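Local coordinates for protein BA_2500 (Bacillus anthracis, PDB 4GUC) that is of unknown function but adopts a compact, mostly beta domain assigned to a family of the E-set clan, whose members have immunoglobulin-like folds, at residues L34-G48 and N83-P97. Numbering follows the deposited sequence. Where two conformers were deposited one is given.
Sequences LKHGDTFDVTIYTGG and NYGRFVTPITKAYNP
Phe40, Val42 and Ile44 exchange backbone hydrogen bonds in both directions with Thr89, Phe87 and Gly85. Strands 39-45 and 84-90 run antiparallel at 163°. CA-H...O contacts fill the positions between, as from Val88 CA to Phe40 O. Past the strand ends the pairing continues. Thr46 N binds Asn83 O, Ile91 N binds Asp38 O, and Gly37 N meets Ile91 O at 2.8 Å. Gly37 is the third residue of a type II turn from Lys35 to Asp38, at backbone angles that suit glycine.

The two strands form a two-stranded antiparallel sheet in this beta-rich fold, consistent with the sandwich architecture of E-set domains. Its inner face bears Phe40, Val42, Ile44, Phe87 and Thr89. Val42 CG2 reaches the edge of the Phe87 ring, 3.9 Å from Phe87 CB. Ile44 CD1 approaches Phe87 CD2 obliquely. Ile91 turns CG1 to Leu34 CD1 at 3.8 Å, and its CD1 lies near Phe40 CB. Strands 69-76 and 98-106 pack on this face through Ile75, Ala102 and Met104.

On the outer face, Arg86 grips Asp41 side-on in a salt bridge. Arg86 NE meets Asp41 OD1 at 3.2 Å and Arg86 NH2 meets Asp41 OD2 at 3.0 Å, both on the syn side but somewhat out of the carboxylate plane. The extended arginine chain (chi1 -179°) carries the guanidinium to the carboxylate; their planes are moderately inclined. Val88 CG2 lies beside Asp41 OD1.

Ring side chains meet the other segment at both ends. The edge of Tyr45 points at the face of Tyr84, ring centres 5.3 Å apart and planes at 67°. Tyr45 CA also sits over that face. At the other end, His36 NE2 donates to Tyr95 O at 2.8 Å, nearly in the imidazole plane. Lys93 CA lies over one face of the same ring.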
ATOM      1  N   LEU A  34      -0.916   4.210 -12.192  1.00 17.19           N
ATOM      2  CA  LEU A  34      -0.376   5.571 -12.020  1.00 17.43           C
ATOM      3  C   LEU A  34       0.864   5.791 -12.890  1.00 17.48           C
ATOM      4  O   LEU A  34       1.517   4.820 -13.315  1.00 18.74           O
ATOM      5  CB  LEU A  34      -0.030   5.805 -10.535  1.00 17.27           C
ATOM      6  CG  LEU A  34      -1.182   5.661  -9.523  1.00 17.99           C
ATOM      7  CD1 LEU A  34      -0.711   5.850  -8.092  1.00 17.06           C
ATOM      8  CD2 LEU A  34      -2.270   6.665  -9.868  1.00 19.17           C
ATOM      9  N   LYS A  35       1.152   7.051 -13.195  1.00 18.07           N
ATOM     10  CA  LYS A  35       2.319   7.435 -13.984  1.00 19.75           C
ATOM     11  C   LYS A  35       3.179   8.392 -13.174  1.00 19.65           C
ATOM     12  O   LYS A  35       2.682   9.049 -12.258  1.00 18.11           O
ATOM     13  CB  LYS A  35       1.905   8.143 -15.273  1.00 22.39           C
ATOM     14  CG  LYS A  35       1.285   7.251 -16.329  1.00 26.12           C
ATOM     15  CD  LYS A  35       0.768   8.072 -17.509  1.00 30.13           C
ATOM     16  CE  LYS A  35       1.837   8.922 -18.221  1.00 32.66           C
ATOM     17  NZ  LYS A  35       2.663   8.166 -19.225  1.00 36.87           N
ATOM     18  N   HIS A  36       4.477   8.434 -13.466  1.00 19.31           N
ATOM     19  CA  HIS A  36       5.354   9.384 -12.786  1.00 18.95           C
ATOM     20  C   HIS A  36       4.729  10.767 -12.978  1.00 20.81           C
ATOM     21  O   HIS A  36       4.339  11.121 -14.098  1.00 21.29           O
ATOM     22  CB  HIS A  36       6.793   9.397 -13.332  1.00 19.55           C
ATOM     23  CG  HIS A  36       7.533   8.107 -13.140  1.00 19.85           C
ATOM     24  ND1 HIS A  36       8.442   7.611 -14.058  1.00 23.12           N
ATOM     25  CD2 HIS A  36       7.432   7.171 -12.166  1.00 21.26           C
ATOM     26  CE1 HIS A  36       8.931   6.465 -13.610  1.00 22.11           C
ATOM     27  NE2 HIS A  36       8.303   6.157 -12.482  1.00 20.72           N
ATOM     28  N   GLY A  37       4.615  11.530 -11.893  1.00 19.59           N
ATOM     29  CA  GLY A  37       4.016  12.866 -11.929  1.00 20.65           C
ATOM     30  C   GLY A  37       2.657  12.865 -11.271  1.00 21.45           C
ATOM     31  O   GLY A  37       2.159  13.937 -10.887  1.00 21.60           O
ATOM     32  N   ASP A  38       2.039  11.692 -11.180  1.00 19.62           N
ATOM     33  CA  ASP A  38       0.736  11.560 -10.513  1.00 19.29           C
ATOM     34  C   ASP A  38       0.939  11.598  -8.993  1.00 18.21           C
ATOM     35  O   ASP A  38       2.068  11.597  -8.471  1.00 18.18           O
ATOM     36  CB  ASP A  38       0.023  10.242 -10.878  1.00 19.51           C
ATOM     37  CG  ASP A  38      -0.472  10.191 -12.311  1.00 22.75           C
ATOM     38  OD1 ASP A  38      -0.527  11.238 -12.988  1.00 26.22           O
ATOM     39  OD2 ASP A  38      -0.866   9.077 -12.751  1.00 23.46           O
ATOM     40  N   THR A  39      -0.170  11.629  -8.270  1.00 18.63           N
ATOM     41  CA  THR A  39      -0.117  11.639  -6.823  1.00 18.74           C
ATOM     42  C   THR A  39      -1.063  10.583  -6.289  1.00 17.27           C
ATOM     43  O   THR A  39      -2.151  10.405  -6.803  1.00 19.37           O
ATOM     44  CB  THR A  39      -0.538  13.018  -6.234  1.00 18.90           C
ATOM     45  OG1 THR A  39       0.379  14.051  -6.679  1.00 22.32           O
ATOM     46  CG2 THR A  39      -0.573  13.012  -4.700  1.00 18.38           C
ATOM     47  N   PHE A  40      -0.603   9.806  -5.322  1.00 16.22           N
ATOM     48  CA  PHE A  40      -1.429   8.789  -4.647  1.00 15.38           C
ATOM     49  C   PHE A  40      -2.121   9.605  -3.560  1.00 15.40           C
ATOM     50  O   PHE A  40      -1.444  10.236  -2.765  1.00 15.11           O
ATOM     51  CB  PHE A  40      -0.515   7.711  -4.062  1.00 14.87           C
ATOM     52  CG  PHE A  40      -1.208   6.681  -3.235  1.00 13.66           C
ATOM     53  CD1 PHE A  40      -1.651   5.483  -3.785  1.00 16.20           C
ATOM     54  CD2 PHE A  40      -1.421   6.905  -1.891  1.00 14.05           C
ATOM     55  CE1 PHE A  40      -2.293   4.521  -3.004  1.00 15.92           C
ATOM     56  CE2 PHE A  40      -2.056   5.932  -1.103  1.00 14.24           C
ATOM     57  CZ  PHE A  40      -2.478   4.744  -1.673  1.00 16.07           C
ATOM     58  N   ASP A  41      -3.457   9.590  -3.499  1.00 15.37           N
ATOM     59  CA  ASP A  41      -4.164  10.402  -2.491  1.00 16.58           C
ATOM     60  C   ASP A  41      -5.491   9.733  -2.208  1.00 17.50           C
ATOM     61  O   ASP A  41      -6.391   9.748  -3.048  1.00 20.46           O
ATOM     62  CB  ASP A  41      -4.279  11.836  -3.037  1.00 17.67           C
ATOM     63  CG  ASP A  41      -4.929  12.845  -2.067  1.00 19.95           C
ATOM     64  OD1 ASP A  41      -5.459  12.484  -0.995  1.00 19.50           O
ATOM     65  OD2 ASP A  41      -4.889  14.075  -2.395  1.00 22.35           O
ATOM     66  N   VAL A  42      -5.585   9.127  -1.032  1.00 14.88           N
ATOM     67  CA  VAL A  42      -6.778   8.408  -0.598  1.00 15.23           C
ATOM     68  C   VAL A  42      -7.271   8.809   0.781  1.00 12.50           C
ATOM     69  O   VAL A  42      -6.478   9.156   1.649  1.00 13.02           O
ATOM     70  CB  VAL A  42      -6.514   6.871  -0.606  1.00 15.29           C
ATOM     71  CG1 VAL A  42      -6.035   6.428  -2.023  1.00 17.68           C
ATOM     72  CG2 VAL A  42      -5.467   6.463   0.405  1.00 16.60           C
ATOM     73  N   THR A  43      -8.583   8.723   0.996  1.00 13.65           N
ATOM     74  CA  THR A  43      -9.214   9.016   2.305  1.00 13.67           C
ATOM     75  C   THR A  43      -9.972   7.736   2.676  1.00 14.18           C
ATOM     76  O   THR A  43     -10.801   7.262   1.886  1.00 16.04           O
ATOM     77  CB  THR A  43     -10.124  10.243   2.295  1.00 15.67           C
ATOM     78  OG1 THR A  43      -9.323  11.401   2.045  1.00 19.47           O
ATOM     79  CG2 THR A  43     -10.824  10.416   3.664  1.00 17.81           C
ATOM     80  N   ILE A  44      -9.756   7.230   3.885  1.00 12.75           N
ATOM     81  CA  ILE A  44     -10.312   5.961   4.333  1.00 11.44           C
ATOM     82  C   ILE A  44     -10.853   6.019   5.743  1.00 12.18           C
ATOM     83  O   ILE A  44     -10.216   6.628   6.628  1.00 11.86           O
ATOM     84  CB  ILE A  44      -9.121   4.925   4.371  1.00 13.83           C
ATOM     85  CG1 ILE A  44      -8.364   4.908   3.031  1.00 17.03           C
ATOM     86  CG2 ILE A  44      -9.632   3.552   4.716  1.00 14.88           C
ATOM     87  CD1 ILE A  44      -7.129   4.023   2.991  1.00 18.51           C
ATOM     88  N   TYR A  45     -12.017   5.423   5.993  1.00 11.29           N
ATOM     89  CA  TYR A  45     -12.550   5.348   7.348  1.00 10.66           C
ATOM     90  C   TYR A  45     -11.659   4.406   8.170  1.00 11.06           C
ATOM     91  O   TYR A  45     -11.463   3.244   7.768  1.00 14.13           O
ATOM     92  CB  TYR A  45     -13.987   4.829   7.370  1.00 12.20           C
ATOM     93  CG  TYR A  45     -14.484   4.498   8.768  1.00 11.57           C
ATOM     94  CD1 TYR A  45     -14.729   5.511   9.706  1.00 10.69           C
ATOM     95  CD2 TYR A  45     -14.757   3.173   9.157  1.00 14.56           C
ATOM     96  CE1 TYR A  45     -15.177   5.248  10.944  1.00 10.83           C
ATOM     97  CE2 TYR A  45     -15.227   2.902  10.419  1.00 15.25           C
ATOM     98  CZ  TYR A  45     -15.457   3.945  11.318  1.00 12.70           C
ATOM     99  OH  TYR A  45     -15.953   3.664  12.594  1.00 16.41           O
ATOM    100  N   THR A  46     -11.158   4.843   9.318  1.00 10.71           N
ATOM    101  CA  THR A  46     -10.268   4.019  10.143  1.00 12.25           C
ATOM    102  C   THR A  46     -10.752   3.729  11.562  1.00 13.52           C
ATOM    103  O   THR A  46     -10.060   3.132  12.378  1.00 13.68           O
ATOM    104  CB  THR A  46      -8.875   4.591  10.117  1.00 11.10           C
ATOM    105  OG1 THR A  46      -8.889   5.976  10.459  1.00 12.12           O
ATOM    106  CG2 THR A  46      -8.245   4.483   8.704  1.00 14.85           C
ATOM    107  N   GLY A  47     -11.960   4.151  11.887  1.00 12.95           N
ATOM    108  CA  GLY A  47     -12.532   3.821  13.171  1.00 12.00           C
ATOM    109  C   GLY A  47     -12.163   4.687  14.350  1.00 12.15           C
ATOM    110  O   GLY A  47     -11.443   5.651  14.221  1.00 11.43           O
ATOM    111  N   GLY A  48     -12.623   4.268  15.529  1.00 14.33           N
ATOM    112  CA  GLY A  48     -12.433   5.013  16.753  1.00 14.50           C
ATOM    113  C   GLY A  48     -11.482   4.516  17.787  1.00 15.08           C
ATOM    114  O   GLY A  48     -11.586   4.937  18.938  1.00 16.19           O
ATOM    115  N   ASN A  83     -11.767  10.140  12.835  1.00  9.78           N
ATOM    116  CA  ASN A  83     -11.938   8.718  12.574  1.00  9.21           C
ATOM    117  C   ASN A  83     -11.663   8.274  11.121  1.00  9.84           C
ATOM    118  O   ASN A  83     -12.021   7.165  10.729  1.00 10.70           O
ATOM    119  CB  ASN A  83     -13.279   8.182  13.078  1.00 10.35           C
ATOM    120  CG  ASN A  83     -13.409   8.130  14.584  1.00 12.03           C
ATOM    121  OD1 ASN A  83     -12.482   8.466  15.321  1.00 12.56           O
ATOM    122  ND2 ASN A  83     -14.572   7.652  15.059  1.00 16.76           N
ATOM    123  N   TYR A  84     -11.038   9.159  10.356  1.00  9.20           N
ATOM    124  CA  TYR A  84     -10.650   8.844   8.993  1.00  9.63           C
ATOM    125  C   TYR A  84      -9.164   9.162   8.849  1.00 11.30           C
ATOM    126  O   TYR A  84      -8.588   9.874   9.665  1.00 12.76           O
ATOM    127  CB  TYR A  84     -11.445   9.629   7.926  1.00 10.00           C
ATOM    128  CG  TYR A  84     -12.882   9.182   7.723  1.00  9.11           C
ATOM    129  CD1 TYR A  84     -13.829   9.321   8.725  1.00  9.57           C
ATOM    130  CD2 TYR A  84     -13.321   8.727   6.480  1.00 10.79           C
ATOM    131  CE1 TYR A  84     -15.140   8.941   8.558  1.00 11.36           C
ATOM    132  CE2 TYR A  84     -14.661   8.348   6.281  1.00 11.31           C
ATOM    133  CZ  TYR A  84     -15.546   8.456   7.331  1.00  9.06           C
ATOM    134  OH  TYR A  84     -16.867   8.109   7.206  1.00 11.43           O
ATOM    135  N   GLY A  85      -8.550   8.592   7.833  1.00 10.20           N
ATOM    136  CA  GLY A  85      -7.152   8.852   7.506  1.00 10.30           C
ATOM    137  C   GLY A  85      -7.008   9.319   6.075  1.00 11.91           C
ATOM    138  O   GLY A  85      -7.723   8.828   5.188  1.00 12.68           O
ATOM    139  N   ARG A  86      -6.092  10.260   5.828  1.00 11.69           N
ATOM    140  CA  ARG A  86      -5.810  10.740   4.466  1.00 13.15           C
ATOM    141  C   ARG A  86      -4.336  10.381   4.235  1.00 12.28           C
ATOM    142  O   ARG A  86      -3.485  10.760   5.020  1.00 13.56           O
ATOM    143  CB  ARG A  86      -6.022  12.239   4.300  1.00 14.14           C
ATOM    144  CG  ARG A  86      -5.756  12.681   2.891  1.00 16.77           C
ATOM    145  CD  ARG A  86      -5.775  14.165   2.773  1.00 23.59           C
ATOM    146  NE  ARG A  86      -5.469  14.564   1.404  1.00 24.17           N
ATOM    147  CZ  ARG A  86      -5.199  15.818   1.049  1.00 24.59           C
ATOM    148  NH1 ARG A  86      -5.165  16.761   1.972  1.00 26.96           N
ATOM    149  NH2 ARG A  86      -4.913  16.101  -0.218  1.00 24.49           N
ATOM    150  N   PHE A  87      -4.061   9.665   3.143  1.00 11.81           N
ATOM    151  CA  PHE A  87      -2.703   9.181   2.802  1.00 11.64           C
ATOM    152  C   PHE A  87      -2.326   9.717   1.429  1.00 12.41           C
ATOM    153  O   PHE A  87      -2.951   9.349   0.430  1.00 11.87           O
ATOM    154  CB  PHE A  87      -2.677   7.643   2.882  1.00 10.74           C
ATOM    155  CG  PHE A  87      -3.154   7.112   4.235  1.00 10.42           C
ATOM    156  CD1 PHE A  87      -2.282   7.027   5.324  1.00 10.04           C
ATOM    157  CD2 PHE A  87      -4.470   6.781   4.447  1.00 11.96           C
ATOM    158  CE1 PHE A  87      -2.718   6.610   6.542  1.00 10.98           C
ATOM    159  CE2 PHE A  87      -4.907   6.354   5.702  1.00 11.31           C
ATOM    160  CZ  PHE A  87      -4.046   6.268   6.747  1.00 12.58           C
ATOM    161  N   VAL A  88      -1.315  10.583   1.412  1.00 12.76           N
ATOM    162  CA  VAL A  88      -0.903  11.273   0.198  1.00 15.55           C
ATOM    163  C   VAL A  88       0.590  11.182  -0.068  1.00 14.97           C
ATOM    164  O   VAL A  88       1.399  11.425   0.837  1.00 16.77           O
ATOM    165  CB  VAL A  88      -1.229  12.813   0.359  1.00 17.46           C
ATOM    166  CG1 VAL A  88      -0.892  13.574  -0.925  1.00 19.19           C
ATOM    167  CG2 VAL A  88      -2.693  13.035   0.702  1.00 21.09           C
ATOM    168  N   THR A  89       0.982  10.792  -1.277  1.00 14.67           N
ATOM    169  CA  THR A  89       2.409  10.771  -1.575  1.00 15.91           C
ATOM    170  C   THR A  89       2.596  10.925  -3.098  1.00 15.78           C
ATOM    171  O   THR A  89       1.814  10.370  -3.865  1.00 16.07           O
ATOM    172  CB  THR A  89       3.097   9.488  -1.017  1.00 15.56           C
ATOM    173  OG1 THR A  89       4.490   9.715  -0.831  1.00 18.09           O
ATOM    174  CG2 THR A  89       2.896   8.283  -1.919  1.00 16.72           C
ATOM    175  N   PRO A  90       3.633  11.682  -3.547  1.00 15.95           N
ATOM    176  CA  PRO A  90       3.849  11.837  -4.978  1.00 16.94           C
ATOM    177  C   PRO A  90       4.470  10.615  -5.641  1.00 17.15           C
ATOM    178  O   PRO A  90       5.328   9.945  -5.036  1.00 17.65           O
ATOM    179  CB  PRO A  90       4.849  13.005  -5.062  1.00 17.91           C
ATOM    180  CG  PRO A  90       5.562  12.973  -3.779  1.00 19.15           C
ATOM    181  CD  PRO A  90       4.586  12.461  -2.747  1.00 18.15           C
ATOM    182  N   ILE A  91       4.037  10.316  -6.867  1.00 16.75           N
ATOM    183  CA  ILE A  91       4.630   9.210  -7.617  1.00 17.30           C
ATOM    184  C   ILE A  91       5.807   9.814  -8.418  1.00 18.18           C
ATOM    185  O   ILE A  91       5.634  10.412  -9.499  1.00 19.91           O
ATOM    186  CB  ILE A  91       3.624   8.491  -8.521  1.00 17.41           C
ATOM    187  CG1 ILE A  91       2.439   7.991  -7.696  1.00 17.26           C
ATOM    188  CG2 ILE A  91       4.294   7.324  -9.254  1.00 19.07           C
ATOM    189  CD1 ILE A  91       2.787   7.059  -6.573  1.00 17.68           C
ATOM    190  N   THR A  92       6.999   9.660  -7.855  1.00 19.06           N
ATOM    191  CA  THR A  92       8.229  10.169  -8.446  1.00 20.20           C
ATOM    192  C   THR A  92       8.930   9.065  -9.237  1.00 20.04           C
ATOM    193  O   THR A  92       8.462   7.928  -9.277  1.00 18.78           O
ATOM    194  CB  THR A  92       9.188  10.627  -7.330  1.00 21.15           C
ATOM    195  OG1 THR A  92       9.583   9.478  -6.562  1.00 21.62           O
ATOM    196  CG2 THR A  92       8.509  11.650  -6.421  1.00 22.41           C
ATOM    197  N   LYS A  93      10.056   9.398  -9.866  1.00 22.06           N
ATOM    198  CA  LYS A  93      10.813   8.421 -10.632  1.00 21.22           C
ATOM    199  C   LYS A  93      11.478   7.360  -9.764  1.00 21.76           C
ATOM    200  O   LYS A  93      11.929   6.336 -10.279  1.00 21.51           O
ATOM    201  CB  LYS A  93      11.848   9.095 -11.519  1.00 22.75           C
ATOM    202  CG  LYS A  93      11.237   9.869 -12.660  1.00 23.14           C
ATOM    203  CD  LYS A  93      12.321  10.444 -13.498  1.00 25.60           C
ATOM    204  CE  LYS A  93      11.740  11.187 -14.675  1.00 26.24           C
ATOM    205  NZ  LYS A  93      12.737  11.907 -15.449  1.00 23.60           N
ATOM    206  N   ALA A  94      11.537   7.594  -8.459  1.00 21.16           N
ATOM    207  CA  ALA A  94      12.103   6.622  -7.528  1.00 21.64           C
ATOM    208  C   ALA A  94      11.286   5.309  -7.604  1.00 20.59           C
ATOM    209  O   ALA A  94      11.773   4.241  -7.230  1.00 22.09           O
ATOM    210  CB  ALA A  94      12.102   7.194  -6.115  1.00 22.82           C
ATOM    211  N   TYR A  95      10.022   5.396  -8.053  1.00 18.97           N
ATOM    212  CA  TYR A  95       9.185   4.230  -8.238  1.00 17.96           C
ATOM    213  C   TYR A  95       9.439   3.694  -9.666  1.00 18.51           C
ATOM    214  O   TYR A  95       8.776   4.119 -10.629  1.00 18.39           O
ATOM    215  CB  TYR A  95       7.708   4.592  -8.097  1.00 17.11           C
ATOM    216  CG  TYR A  95       7.283   5.076  -6.722  1.00 16.26           C
ATOM    217  CD1 TYR A  95       7.457   6.405  -6.341  1.00 18.84           C
ATOM    218  CD2 TYR A  95       6.680   4.205  -5.799  1.00 14.82           C
ATOM    219  CE1 TYR A  95       7.048   6.865  -5.068  1.00 16.58           C
ATOM    220  CE2 TYR A  95       6.269   4.647  -4.550  1.00 16.20           C
ATOM    221  CZ  TYR A  95       6.463   5.980  -4.189  1.00 17.11           C
ATOM    222  OH  TYR A  95       6.066   6.461  -2.962  1.00 17.39           O
ATOM    223  N   ASN A  96      10.342   2.725  -9.767  0.50 19.27           N
ATOM    224  CA  ASN A  96      10.694   2.093 -11.027  0.50 19.58           C
ATOM    225  C   ASN A  96       9.461   1.507 -11.717  0.50 18.36           C
ATOM    226  O   ASN A  96       8.627   0.898 -11.051  0.50 17.38           O
ATOM    227  CB  ASN A  96      11.645   0.944 -10.699  0.50 20.29           C
ATOM    228  CG  ASN A  96      12.909   1.415  -9.994  0.50 22.77           C
ATOM    229  OD1 ASN A  96      13.152   1.057  -8.834  0.50 27.26           O
ATOM    230  ND2 ASN A  96      13.671   2.283 -10.652  0.50 26.81           N
ATOM    231  N   PRO A  97       9.310   1.704 -13.044  1.00 18.63           N
ATOM    232  CA  PRO A  97       8.139   1.091 -13.650  1.00 18.45           C
ATOM    233  C   PRO A  97       7.962  -0.389 -13.251  1.00 18.32           C
ATOM    234  O   PRO A  97       8.914  -1.161 -13.248  1.00 18.35           O
ATOM    235  CB  PRO A  97       8.394   1.262 -15.144  1.00 20.20           C
ATOM    236  CG  PRO A  97       9.183   2.542 -15.206  1.00 21.77           C
ATOM    237  CD  PRO A  97      10.113   2.440 -14.038  1.00 19.02           C
TER